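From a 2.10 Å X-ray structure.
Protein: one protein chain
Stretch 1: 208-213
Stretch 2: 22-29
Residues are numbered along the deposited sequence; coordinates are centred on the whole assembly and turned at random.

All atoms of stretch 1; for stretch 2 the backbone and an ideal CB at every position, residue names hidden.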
ATOM      1  N   ARG C 208      58.008  54.441  22.533  1.00 96.74           N
ATOM      2  CA  ARG C 208      57.899  54.078  21.113  1.00 94.80           C
ATOM      3  C   ARG C 208      56.490  53.533  20.833  1.00 96.24           C
ATOM      4  O   ARG C 208      56.220  53.029  19.743  1.00 94.98           O
ATOM      5  CB  ARG C 208      58.996  53.081  20.685  1.00 96.99           C
ATOM      6  CG  ARG C 208      60.376  53.720  20.513  1.00108.25           C
ATOM      7  CD  ARG C 208      61.300  52.897  19.632  1.00115.01           C
ATOM      8  NE  ARG C 208      61.316  53.379  18.249  1.00122.29           N
ATOM      9  CZ  ARG C 208      60.586  52.864  17.262  1.00140.24           C
ATOM     10  NH1 ARG C 208      59.777  51.836  17.490  1.00125.95           N
ATOM     11  NH2 ARG C 208      60.667  53.368  16.038  1.00131.23           N
ATOM     12  N   GLY C 209      55.611  53.666  21.828  1.00 91.82           N
ATOM     13  CA  GLY C 209      54.217  53.248  21.771  1.00 89.13           C
ATOM     14  C   GLY C 209      53.293  54.378  21.366  1.00 90.18           C
ATOM     15  O   GLY C 209      53.714  55.539  21.334  1.00 90.28           O
ATOM     16  N   ILE C 210      52.022  54.047  21.059  1.00 83.56           N
ATOM     17  CA  ILE C 210      51.046  55.037  20.598  1.00 80.89           C
ATOM     18  C   ILE C 210      49.797  55.091  21.522  1.00 80.98           C
ATOM     19  O   ILE C 210      49.181  54.060  21.796  1.00 80.03           O
ATOM     20  CB  ILE C 210      50.742  54.805  19.083  1.00 81.99           C
ATOM     21  CG1 ILE C 210      50.207  56.077  18.413  1.00 80.54           C
ATOM     22  CG2 ILE C 210      49.864  53.581  18.799  1.00 82.59           C
ATOM     23  CD1 ILE C 210      51.269  56.781  17.663  1.00 85.93           C
ATOM     24  N   VAL C 211      49.469  56.304  22.028  1.00 76.12           N
ATOM     25  CA  VAL C 211      48.377  56.529  22.985  1.00 75.66           C
ATOM     26  C   VAL C 211      47.277  57.501  22.474  1.00 77.05           C
ATOM     27  O   VAL C 211      47.567  58.681  22.263  1.00 77.27           O
ATOM     28  CB  VAL C 211      48.944  56.987  24.370  1.00 81.59           C
ATOM     29  CG1 VAL C 211      47.833  57.328  25.359  1.00 81.36           C
ATOM     30  CG2 VAL C 211      49.871  55.935  24.968  1.00 83.11           C
ATOM     31  N   PRO C 212      45.998  57.050  22.392  1.00 71.08           N
ATOM     32  CA  PRO C 212      44.908  57.973  21.998  1.00 69.55           C
ATOM     33  C   PRO C 212      44.429  58.806  23.201  1.00 73.87           C
ATOM     34  O   PRO C 212      44.143  58.222  24.250  1.00 75.39           O
ATOM     35  CB  PRO C 212      43.806  57.016  21.535  1.00 69.20           C
ATOM     36  CG  PRO C 212      44.017  55.782  22.347  1.00 73.91           C
ATOM     37  CD  PRO C 212      45.486  55.683  22.637  1.00 71.22           C
ATOM     38  N   LEU C 213      44.312  60.141  23.064  1.00 68.76           N
ATOM     39  CA  LEU C 213      43.864  60.966  24.192  1.00 70.11           C
ATOM     40  C   LEU C 213      42.374  61.269  24.168  1.00 74.38           C
ATOM     41  O   LEU C 213      41.716  61.207  25.206  1.00 75.13           O
ATOM     42  CB  LEU C 213      44.693  62.251  24.342  1.00 71.97           C
ATOM     43  CG  LEU C 213      46.203  62.073  24.644  1.00 76.21           C
ATOM     44  CD1 LEU C 213      46.908  63.422  24.716  1.00 77.71           C
ATOM     45  CD2 LEU C 213      46.437  61.251  25.911  1.00 76.59           C
ATOM     46  N   UNK C  22      46.953  44.515  14.021  1.00 69.64           N
ATOM     47  CA  UNK C  22      47.460  45.168  12.809  1.00 68.86           C
ATOM     48  C   UNK C  22      48.821  45.839  13.091  1.00 77.71           C
ATOM     49  O   UNK C  22      49.693  45.898  12.220  1.00 78.08           O
ATOM     50  CB  UNK C  22      46.452  46.199  12.298  1.00 68.86           C
ATOM     51  N   UNK C  23      48.976  46.336  14.323  1.00 77.42           N
ATOM     52  CA  UNK C  23      50.133  47.052  14.850  1.00 79.82           C
ATOM     53  C   UNK C  23      50.704  46.275  16.055  1.00 88.79           C
ATOM     54  O   UNK C  23      50.157  45.233  16.426  1.00 88.72           O
ATOM     55  CB  UNK C  23      49.750  48.478  15.249  1.00 79.82           C
ATOM     56  N   UNK C  24      51.798  46.777  16.663  1.00 89.11           N
ATOM     57  CA  UNK C  24      52.366  46.200  17.888  1.00 92.06           C
ATOM     58  C   UNK C  24      51.888  47.113  19.028  1.00 97.73           C
ATOM     59  O   UNK C  24      52.678  47.550  19.861  1.00 98.96           O
ATOM     60  CB  UNK C  24      53.892  46.103  17.829  1.00 92.06           C
ATOM     61  N   UNK C  25      50.567  47.419  19.024  1.00 94.08           N
ATOM     62  CA  UNK C  25      49.873  48.317  19.947  1.00 93.95           C
ATOM     63  C   UNK C  25      49.520  47.639  21.272  1.00100.96           C
ATOM     64  O   UNK C  25      48.413  47.803  21.812  1.00101.22           O
ATOM     65  CB  UNK C  25      48.599  48.853  19.290  1.00 93.95           C
ATOM     66  N   UNK C  26      50.493  46.907  21.826  1.00101.39           N
ATOM     67  CA  UNK C  26      50.341  46.275  23.125  1.00 99.99           C
ATOM     68  C   UNK C  26      50.742  47.340  24.137  1.00101.67           C
ATOM     69  O   UNK C  26      50.612  47.138  25.351  1.00102.44           O
ATOM     70  CB  UNK C  26      51.180  45.002  23.257  1.00 99.99           C
ATOM     71  N   UNK C  27      51.209  48.500  23.613  1.00 95.46           N
ATOM     72  CA  UNK C  27      51.618  49.674  24.378  1.00 93.70           C
ATOM     73  C   UNK C  27      50.396  50.330  25.014  1.00 92.58           C
ATOM     74  O   UNK C  27      50.434  50.656  26.196  1.00 91.35           O
ATOM     75  CB  UNK C  27      52.360  50.671  23.486  1.00 93.70           C
ATOM     76  N   UNK C  28      49.299  50.478  24.253  1.00 86.30           N
ATOM     77  CA  UNK C  28      48.080  51.043  24.811  1.00 82.35           C
ATOM     78  C   UNK C  28      47.229  49.956  25.471  1.00 86.60           C
ATOM     79  O   UNK C  28      46.670  49.085  24.795  1.00 86.23           O
ATOM     80  CB  UNK C  28      47.279  51.758  23.721  1.00 82.35           C
ATOM     81  N   UNK C  29      47.180  49.995  26.810  1.00 83.85           N
ATOM     82  CA  UNK C  29      46.388  49.079  27.633  1.00 82.99           C
ATOM     83  C   UNK C  29      44.930  49.520  27.535  1.00 84.21           C
ATOM     84  O   UNK C  29      44.657  50.661  27.168  1.00 83.36           O
ATOM     85  CB  UNK C  29      46.869  49.065  29.085  1.00 82.99           C
TER

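Position 22 lies out of reach of stretch 1. Its ideal CB has nothing of that stretch within 5.5 Å, so the visible atoms favour no side chain. The deposited residue is Tyr 22. Its OH is hydrogen-bonded elsewhere in the structure.

At position 23 CA-to-CB points toward stretch 1, but across a gap. A small side chain would not cross it. What lies ahead is the CG2 methyl of Ile 210, so a longer apolar residue such as leucine, isoleucine or methionine would suit. The residue is Leu 23, and its CD2 comes to 4.0 Å from Ile 210 CG2.

Position 24 is out of reach, and stretch 1 sets no demand on it. It is Asp 24. Its carbonyl O accepts a weak hydrogen bond from the backbone N of position 26.

At position 25 CA-to-CB points sideways, and the ideal CB is 4.9 Å from Ile 210 CG2. Ile 210 offers a methyl and a carbonyl oxygen, so an apolar group or a donor such as asparagine would be easy to place. The residue is Asp 25, a less obvious choice. Its OD1 lies 3.4 Å from Ile 210 O and also 3.4 Å from Ile 210 CG2. The two oxygens are both acceptors, so their closeness is not a hydrogen bond.

Position 26 is also out of reach and unconstrained by stretch 1. It is Phe 26.

Position 27 points toward stretch 1 at close range. Its ideal CB is 3.6 Å from Gly 209 CA and 4.2 Å from Ile 210 N. Small residues such as alanine or serine fit most simply. The residue is Ser 27, with chi1 in m. Its OG packs 3.4 Å from Gly 209 CA. The glycine matters here: an ideal CB on Gly 209 would lie 2.5 Å from Ser 27 OG, a clash.

Position 28 also points toward stretch 1. Its ideal CB is 3.6 Å from Ile 210 O and 4.4 Å from Pro 212 CD. Pro 212 CD offers an apolar CH group at this position, so an aromatic would suit, and leucine or methionine could too. The residue is Tyr 28, with chi1 in t. Pro 212 CD sits over one ring face, 3.5 Å from the centroid of the Tyr 28 ring, in a CH-pi contact. Val 211 CG1 adds apolar packing 4.3 Å from Tyr 28 CD1.

Position 29 is out of reach. It is Lys 29.

Stretch 2 (22-29) YLDDFSYK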
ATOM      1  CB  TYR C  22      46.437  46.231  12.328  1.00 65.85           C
ATOM      2  CG  TYR C  22      45.027  45.704  12.142  1.00 62.83           C
ATOM      3  CD1 TYR C  22      44.727  44.800  11.128  1.00 64.43           C
ATOM      4  CD2 TYR C  22      43.998  46.098  12.988  1.00 61.41           C
ATOM      5  CE1 TYR C  22      43.430  44.315  10.948  1.00 63.58           C
ATOM      6  CE2 TYR C  22      42.694  45.627  12.814  1.00 60.80           C
ATOM      7  CZ  TYR C  22      42.414  44.732  11.794  1.00 66.52           C
ATOM      8  OH  TYR C  22      41.137  44.243  11.623  1.00 63.41           O
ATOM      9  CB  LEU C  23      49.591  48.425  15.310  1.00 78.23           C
ATOM     10  CG  LEU C  23      50.541  49.598  15.480  1.00 83.82           C
ATOM     11  CD1 LEU C  23      51.283  49.915  14.183  1.00 84.65           C
ATOM     12  CD2 LEU C  23      49.781  50.821  15.965  1.00 83.62           C
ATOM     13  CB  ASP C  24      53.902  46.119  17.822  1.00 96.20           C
ATOM     14  CG  ASP C  24      54.456  45.398  16.610  1.00109.08           C
ATOM     15  OD1 ASP C  24      53.707  44.605  15.990  1.00108.56           O
ATOM     16  OD2 ASP C  24      55.637  45.629  16.274  1.00118.46           O
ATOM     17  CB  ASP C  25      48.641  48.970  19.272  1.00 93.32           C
ATOM     18  CG  ASP C  25      47.965  50.046  20.113  1.00107.18           C
ATOM     19  OD1 ASP C  25      48.677  50.964  20.592  1.00110.06           O
ATOM     20  OD2 ASP C  25      46.739  49.930  20.353  1.00111.51           O
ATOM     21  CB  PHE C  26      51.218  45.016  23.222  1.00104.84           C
ATOM     22  CG  PHE C  26      51.137  44.094  22.025  1.00107.56           C
ATOM     23  CD1 PHE C  26      50.029  43.274  21.828  1.00109.40           C
ATOM     24  CD2 PHE C  26      52.167  44.044  21.093  1.00112.00           C
ATOM     25  CE1 PHE C  26      49.954  42.426  20.722  1.00111.47           C
ATOM     26  CE2 PHE C  26      52.094  43.189  19.992  1.00116.16           C
ATOM     27  CZ  PHE C  26      50.986  42.389  19.813  1.00113.07           C
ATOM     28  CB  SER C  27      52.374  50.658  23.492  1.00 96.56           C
ATOM     29  OG  SER C  27      53.697  50.212  23.239  1.00100.44           O
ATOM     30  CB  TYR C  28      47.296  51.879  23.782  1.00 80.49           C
ATOM     31  CG  TYR C  28      46.005  52.460  24.328  1.00 77.33           C
ATOM     32  CD1 TYR C  28      46.020  53.422  25.333  1.00 78.28           C
ATOM     33  CD2 TYR C  28      44.769  52.056  23.829  1.00 75.36           C
ATOM     34  CE1 TYR C  28      44.836  53.959  25.837  1.00 76.10           C
ATOM     35  CE2 TYR C  28      43.581  52.580  24.331  1.00 73.64           C
ATOM     36  CZ  TYR C  28      43.618  53.535  25.334  1.00 78.28           C
ATOM     37  OH  TYR C  28      42.455  54.065  25.842  1.00 76.14           O
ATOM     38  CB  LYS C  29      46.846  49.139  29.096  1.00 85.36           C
ATOM     39  CG  LYS C  29      48.253  48.641  29.365  1.00 99.38           C
ATOM     40  CD  LYS C  29      48.563  48.743  30.851  1.00111.32           C
ATOM     41  CE  LYS C  29      50.043  48.785  31.139  1.00119.67           C
ATOM     42  NZ  LYS C  29      50.311  49.006  32.584  1.00122.22           N
TER
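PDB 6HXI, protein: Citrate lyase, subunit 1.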